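Local coordinates for glucosamine--fructose-6-phosphate aminotransferase [isomerizing] (Francisella tularensis subsp. tularensis, PDB 3TBF), which catalyses the glutamine-dependent conversion of fructose 6-phosphate to glucosamine 6-phosphate, the sugar isomerisation probably taking place in the SIS-domain part crystallised here, at residues H229-G234 with E258-G263; D101-V106 with Q127-S132. All coordinates share one frame; numbering follows the deposited sequence.

Contact 1 of 2, residues H229-G234 with E258-G263; sequences HTIFLG and EAYPSG
Phe232 lies between Glu258 and Tyr260 in the hydrogen-bonding scheme and uses both its backbone polar atoms on them. Its N donates to Glu258 O at 2.8 Å, nearly straight with 170° at the hydrogen, and its O accepts from Tyr260 N at 2.9 Å. One step earlier Glu258 N reaches Thr230 O at 2.9 Å; one step later Ser262 N reaches Gly234 O at 3.0 Å, but from 49° out of the carbonyl plane. Between the last two bonds, Pro261 CA lies 3.2 Å from Gly234 O, a CA-H...O contact. Ile231 and Leu233 make backbone hydrogen bonds to strand 278-283 instead, Ile231 with Pro278 and Val280, Leu233 with Val280.

Side chains sort onto two faces. Phe232 CB meets Ala259 CB at 4.0 Å on the face covered by helix 238-253. On the other, Ile231 CG2 comes to the edge of the Tyr260 ring, 4.0 Å from CD2, while Leu233 CD2 packs on Tyr260 CB. The Tyr260 OH gives a weak hydrogen bond to Glu258 OE1, whose stronger partner is His256 NE2 of the second subunit, and has a second weak one with Lys250 NZ of that subunit. His229 ND1 also bonds to His256 of the second subunit, so these polar ends belong to the dimer interface. In-register parallel pairing, with helix 238-253 as the connection, identifies a beta-alpha-beta unit at the 256-261 edge of the second SIS domain's five-stranded parallel sheet.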
loop_
_atom_site.group_PDB
_atom_site.type_symbol
_atom_site.label_atom_id
_atom_site.label_comp_id
_atom_site.label_asym_id
_atom_site.label_seq_id
_atom_site.Cartn_x
_atom_site.Cartn_y
_atom_site.Cartn_z
ATOM N N HIS A 229 14.065 11.646 9.933
ATOM C CA HIS A 229 12.746 11.244 9.512
ATOM C C HIS A 229 12.162 12.353 8.688
ATOM O O HIS A 229 12.544 13.519 8.822
ATOM C CB HIS A 229 11.782 11.019 10.714
ATOM C CG HIS A 229 12.359 10.211 11.855
ATOM N ND1 HIS A 229 12.144 8.857 12.002
ATOM C CD2 HIS A 229 13.088 10.592 12.934
ATOM C CE1 HIS A 229 12.753 8.428 13.095
ATOM N NE2 HIS A 229 13.312 9.469 13.692
ATOM N N THR A 230 11.229 11.968 7.841
ATOM C CA THR A 230 10.329 12.867 7.205
ATOM C C THR A 230 9.033 12.137 6.863
ATOM O O THR A 230 9.023 10.968 6.451
ATOM C CB THR A 230 10.906 13.401 5.873
ATOM O OG1 THR A 230 12.130 14.133 6.115
ATOM C CG2 THR A 230 9.864 14.284 5.166
ATOM N N ILE A 231 7.946 12.877 6.969
ATOM C CA ILE A 231 6.677 12.422 6.512
ATOM C C ILE A 231 6.170 13.157 5.276
ATOM O O ILE A 231 6.200 14.389 5.213
ATOM C CB ILE A 231 5.686 12.618 7.603
ATOM C CG1 ILE A 231 6.175 11.827 8.827
ATOM C CG2 ILE A 231 4.279 12.229 7.117
ATOM C CD1 ILE A 231 5.088 11.273 9.635
ATOM N N PHE A 232 5.706 12.379 4.298
ATOM C CA PHE A 232 5.133 12.898 3.074
ATOM C C PHE A 232 3.625 12.637 3.123
ATOM O O PHE A 232 3.188 11.580 3.597
ATOM C CB PHE A 232 5.725 12.233 1.850
ATOM C CG PHE A 232 7.072 12.744 1.473
ATOM C CD1 PHE A 232 8.180 12.471 2.243
ATOM C CD2 PHE A 232 7.254 13.456 0.313
ATOM C CE1 PHE A 232 9.451 12.923 1.883
ATOM C CE2 PHE A 232 8.529 13.947 -0.038
ATOM C CZ PHE A 232 9.617 13.699 0.754
ATOM N N LEU A 233 2.853 13.602 2.630
ATOM C CA LEU A 233 1.406 13.546 2.659
ATOM C C LEU A 233 0.764 13.892 1.319
ATOM O O LEU A 233 1.180 14.827 0.647
ATOM C CB LEU A 233 0.852 14.546 3.699
ATOM C CG LEU A 233 1.161 14.288 5.168
ATOM C CD1 LEU A 233 0.453 15.356 6.006
ATOM C CD2 LEU A 233 0.782 12.880 5.624
ATOM N N GLY A 234 -0.278 13.157 0.962
ATOM C CA GLY A 234 -1.069 13.472 -0.223
ATOM C C GLY A 234 -2.350 12.666 -0.174
ATOM O O GLY A 234 -2.428 11.677 0.536
ATOM N N GLU A 258 8.698 8.506 4.905
ATOM C CA GLU A 258 7.543 7.692 4.686
ATOM C C GLU A 258 6.320 8.517 4.305
ATOM O O GLU A 258 6.068 9.621 4.873
ATOM C CB GLU A 258 7.231 6.937 5.977
ATOM C CG GLU A 258 6.213 5.826 5.733
ATOM C CD GLU A 258 5.847 5.072 6.990
ATOM O OE1 GLU A 258 6.306 5.541 8.062
ATOM O OE2 GLU A 258 5.088 4.063 6.901
ATOM N N ALA A 259 5.528 7.951 3.389
ATOM C CA ALA A 259 4.311 8.590 2.886
ATOM C C ALA A 259 3.059 7.992 3.478
ATOM O O ALA A 259 2.949 6.775 3.607
ATOM C CB ALA A 259 4.237 8.514 1.382
ATOM N N TYR A 260 2.108 8.863 3.778
ATOM C CA TYR A 260 0.787 8.457 4.285
ATOM C C TYR A 260 -0.291 9.164 3.479
ATOM O O TYR A 260 -0.095 10.319 3.091
ATOM C CB TYR A 260 0.659 8.841 5.736
ATOM C CG TYR A 260 1.565 8.052 6.684
ATOM C CD1 TYR A 260 1.138 6.845 7.260
ATOM C CD2 TYR A 260 2.812 8.554 7.061
ATOM C CE1 TYR A 260 1.949 6.155 8.136
ATOM C CE2 TYR A 260 3.631 7.877 7.907
ATOM C CZ TYR A 260 3.203 6.681 8.469
ATOM O OH TYR A 260 4.049 6.027 9.368
ATOM N N PRO A 261 -1.403 8.467 3.172
ATOM C CA PRO A 261 -2.551 9.181 2.598
ATOM C C PRO A 261 -3.030 10.112 3.677
ATOM O O PRO A 261 -3.145 9.676 4.819
ATOM C CB PRO A 261 -3.603 8.080 2.355
ATOM C CG PRO A 261 -3.062 6.810 2.911
ATOM C CD PRO A 261 -1.755 7.095 3.608
ATOM N N SER A 262 -3.266 11.375 3.352
ATOM C CA SER A 262 -3.564 12.365 4.390
ATOM C C SER A 262 -4.762 12.033 5.291
ATOM O O SER A 262 -4.791 12.430 6.454
ATOM C CB SER A 262 -3.767 13.720 3.750
ATOM O OG SER A 262 -2.747 13.936 2.783
ATOM N N GLY A 263 -5.735 11.303 4.757
ATOM C CA GLY A 263 -6.878 10.860 5.540
ATOM C C GLY A 263 -6.627 9.818 6.619
ATOM O O GLY A 263 -7.538 9.543 7.405
#

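Contact 2 of 2, residues D101-V106 with Q127-S132; sequences DGSLFV and QNYVGS
Phe105 turns the edge of its ring toward the face of Tyr129 in a T-shaped stack, within a beta-alpha-beta unit of the first SIS domain, where strand 103-109 runs parallel to strand 129-136. The ring centroids of Phe105 and Tyr129 are 5.5 Å apart and their planes stand at 82°. The edge atom is Phe105 CD2, 3.9 Å from Tyr129 CZ. Phe105 CB adds a CH-pi contact over the same tyrosine, 4.0 Å from the Tyr129 ring centroid. Chi1 of Phe105 (-176°) sets CG anti to the backbone N, beside the carbonyl carbon. Nearer the tyrosine's root, Ser103 CB lies 3.5 Å from Tyr129 CD1. Helix 115-124 packs on both aromatic side chains, through Ser124.

Two backbone hydrogen bonds join the strands. Val130 N donates to Ser103 O at 2.9 Å and Phe105 N to Gly131 O at 3.0 Å, on the two sides of the corner the second chain turns at Val130. At the exposed end, Asn128 ND2 approaches Asp101 OD1 on its anti side, with carboxylate and amide planes 68° apart, although the modelled separation is doubtfully short. Val130 CG1 sits 3.4 Å from Gly102 CA.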
loop_
_atom_site.group_PDB
_atom_site.type_symbol
_atom_site.label_atom_id
_atom_site.label_comp_id
_atom_site.label_asym_id
_atom_site.label_seq_id
_atom_site.Cartn_x
_atom_site.Cartn_y
_atom_site.Cartn_z
ATOM N N ASP A 101 -12.119 -12.295 -16.020
ATOM C CA ASP A 101 -12.247 -12.402 -17.490
ATOM C C ASP A 101 -11.989 -11.033 -18.146
ATOM O O ASP A 101 -12.397 -9.994 -17.639
ATOM C CB ASP A 101 -13.641 -12.898 -17.936
ATOM C CG ASP A 101 -13.728 -14.448 -18.125
ATOM O OD1 ASP A 101 -12.698 -15.162 -18.302
ATOM O OD2 ASP A 101 -14.879 -14.958 -18.116
ATOM N N GLY A 102 -11.314 -11.057 -19.285
ATOM C CA GLY A 102 -11.062 -9.829 -20.034
ATOM C C GLY A 102 -10.011 -8.910 -19.421
ATOM O O GLY A 102 -10.013 -7.700 -19.658
ATOM N N SER A 103 -9.105 -9.513 -18.654
ATOM C CA SER A 103 -8.070 -8.789 -17.961
ATOM C C SER A 103 -6.878 -8.535 -18.859
ATOM O O SER A 103 -6.380 -9.466 -19.487
ATOM C CB SER A 103 -7.599 -9.587 -16.763
ATOM O OG SER A 103 -8.106 -9.010 -15.604
ATOM N N LEU A 104 -6.405 -7.297 -18.887
ATOM C CA LEU A 104 -5.195 -6.950 -19.619
ATOM C C LEU A 104 -4.078 -6.842 -18.616
ATOM O O LEU A 104 -4.232 -6.187 -17.594
ATOM C CB LEU A 104 -5.381 -5.604 -20.330
ATOM C CG LEU A 104 -4.210 -5.070 -21.129
ATOM C CD1 LEU A 104 -3.999 -5.984 -22.347
ATOM C CD2 LEU A 104 -4.422 -3.606 -21.493
ATOM N N PHE A 105 -2.991 -7.539 -18.877
ATOM C CA PHE A 105 -1.806 -7.504 -18.048
ATOM C C PHE A 105 -0.904 -6.360 -18.540
ATOM O O PHE A 105 -0.450 -6.345 -19.666
ATOM C CB PHE A 105 -1.075 -8.857 -18.116
ATOM C CG PHE A 105 0.119 -8.943 -17.220
ATOM C CD1 PHE A 105 1.346 -8.414 -17.613
ATOM C CD2 PHE A 105 0.027 -9.505 -15.975
ATOM C CE1 PHE A 105 2.462 -8.473 -16.763
ATOM C CE2 PHE A 105 1.150 -9.594 -15.138
ATOM C CZ PHE A 105 2.354 -9.046 -15.533
ATOM N N VAL A 106 -0.714 -5.353 -17.705
ATOM C CA VAL A 106 0.098 -4.202 -18.031
ATOM C C VAL A 106 1.283 -4.209 -17.090
ATOM O O VAL A 106 1.107 -4.219 -15.864
ATOM C CB VAL A 106 -0.653 -2.930 -17.813
ATOM C CG1 VAL A 106 0.286 -1.685 -18.005
ATOM C CG2 VAL A 106 -1.833 -2.873 -18.728
ATOM N N GLN A 127 -2.318 -17.812 -17.721
ATOM C CA GLN A 127 -3.532 -17.469 -16.988
ATOM C C GLN A 127 -4.544 -16.883 -17.946
ATOM O O GLN A 127 -4.294 -16.706 -19.132
ATOM C CB GLN A 127 -3.208 -16.526 -15.816
ATOM C CG GLN A 127 -2.386 -17.216 -14.706
ATOM C CD GLN A 127 -2.045 -16.316 -13.506
ATOM O OE1 GLN A 127 -2.328 -16.667 -12.345
ATOM N NE2 GLN A 127 -1.414 -15.183 -13.774
ATOM N N ASN A 128 -5.696 -16.559 -17.410
ATOM C CA ASN A 128 -6.806 -16.080 -18.192
ATOM C C ASN A 128 -6.718 -14.630 -18.712
ATOM O O ASN A 128 -7.738 -13.972 -18.827
ATOM C CB ASN A 128 -8.044 -16.203 -17.301
ATOM C CG ASN A 128 -9.330 -16.207 -18.080
ATOM O OD1 ASN A 128 -9.347 -16.553 -19.284
ATOM N ND2 ASN A 128 -10.430 -15.831 -17.404
ATOM N N TYR A 129 -5.550 -14.101 -19.019
ATOM C CA TYR A 129 -5.536 -12.700 -19.489
ATOM C C TYR A 129 -5.809 -12.667 -20.986
ATOM O O TYR A 129 -5.475 -13.622 -21.690
ATOM C CB TYR A 129 -4.190 -12.026 -19.237
ATOM C CG TYR A 129 -3.857 -11.820 -17.789
ATOM C CD1 TYR A 129 -4.332 -10.722 -17.110
ATOM C CD2 TYR A 129 -3.055 -12.708 -17.104
ATOM C CE1 TYR A 129 -4.021 -10.492 -15.782
ATOM C CE2 TYR A 129 -2.745 -12.507 -15.777
ATOM C CZ TYR A 129 -3.227 -11.382 -15.119
ATOM O OH TYR A 129 -2.922 -11.171 -13.795
ATOM N N VAL A 130 -6.389 -11.574 -21.472
ATOM C CA VAL A 130 -6.634 -11.419 -22.900
ATOM C C VAL A 130 -5.339 -11.079 -23.642
ATOM O O VAL A 130 -5.213 -11.300 -24.846
ATOM C CB VAL A 130 -7.710 -10.334 -23.188
ATOM C CG1 VAL A 130 -9.033 -10.716 -22.552
ATOM C CG2 VAL A 130 -7.284 -8.958 -22.694
ATOM N N GLY A 131 -4.384 -10.521 -22.913
ATOM C CA GLY A 131 -3.095 -10.145 -23.497
ATOM C C GLY A 131 -2.237 -9.307 -22.570
ATOM O O GLY A 131 -2.580 -9.116 -21.407
ATOM N N SER A 132 -1.119 -8.814 -23.085
ATOM C CA SER A 132 -0.173 -8.032 -22.288
ATOM C C SER A 132 0.308 -6.770 -23.011
ATOM O O SER A 132 0.382 -6.713 -24.248
ATOM C CB SER A 132 1.039 -8.883 -21.912
ATOM O OG SER A 132 1.596 -9.483 -23.069
#

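Contacts 1 and 2 are equivalent in kind: each pairs parallel strands on either end of one beta-alpha-beta unit, contact 1 in the second SIS domain and contact 2 in the first. They do not touch; their centres are 33 Å apart. Their places in the sheets differ, since contact 1 takes in an edge strand, 256-261, and contact 2 two interior ones. Contact 1 is the more buried, and the second subunit meets it; no other chain reaches contact 2, which runs out to exposed residues. The chemistry differs too: four backbone bonds, the last strongly tilted, with aliphatic groups packed on a tyrosine in contact 1; two backbone bonds, an aromatic pair and an exposed Asp101-Asn128 side-chain pair in contact 2.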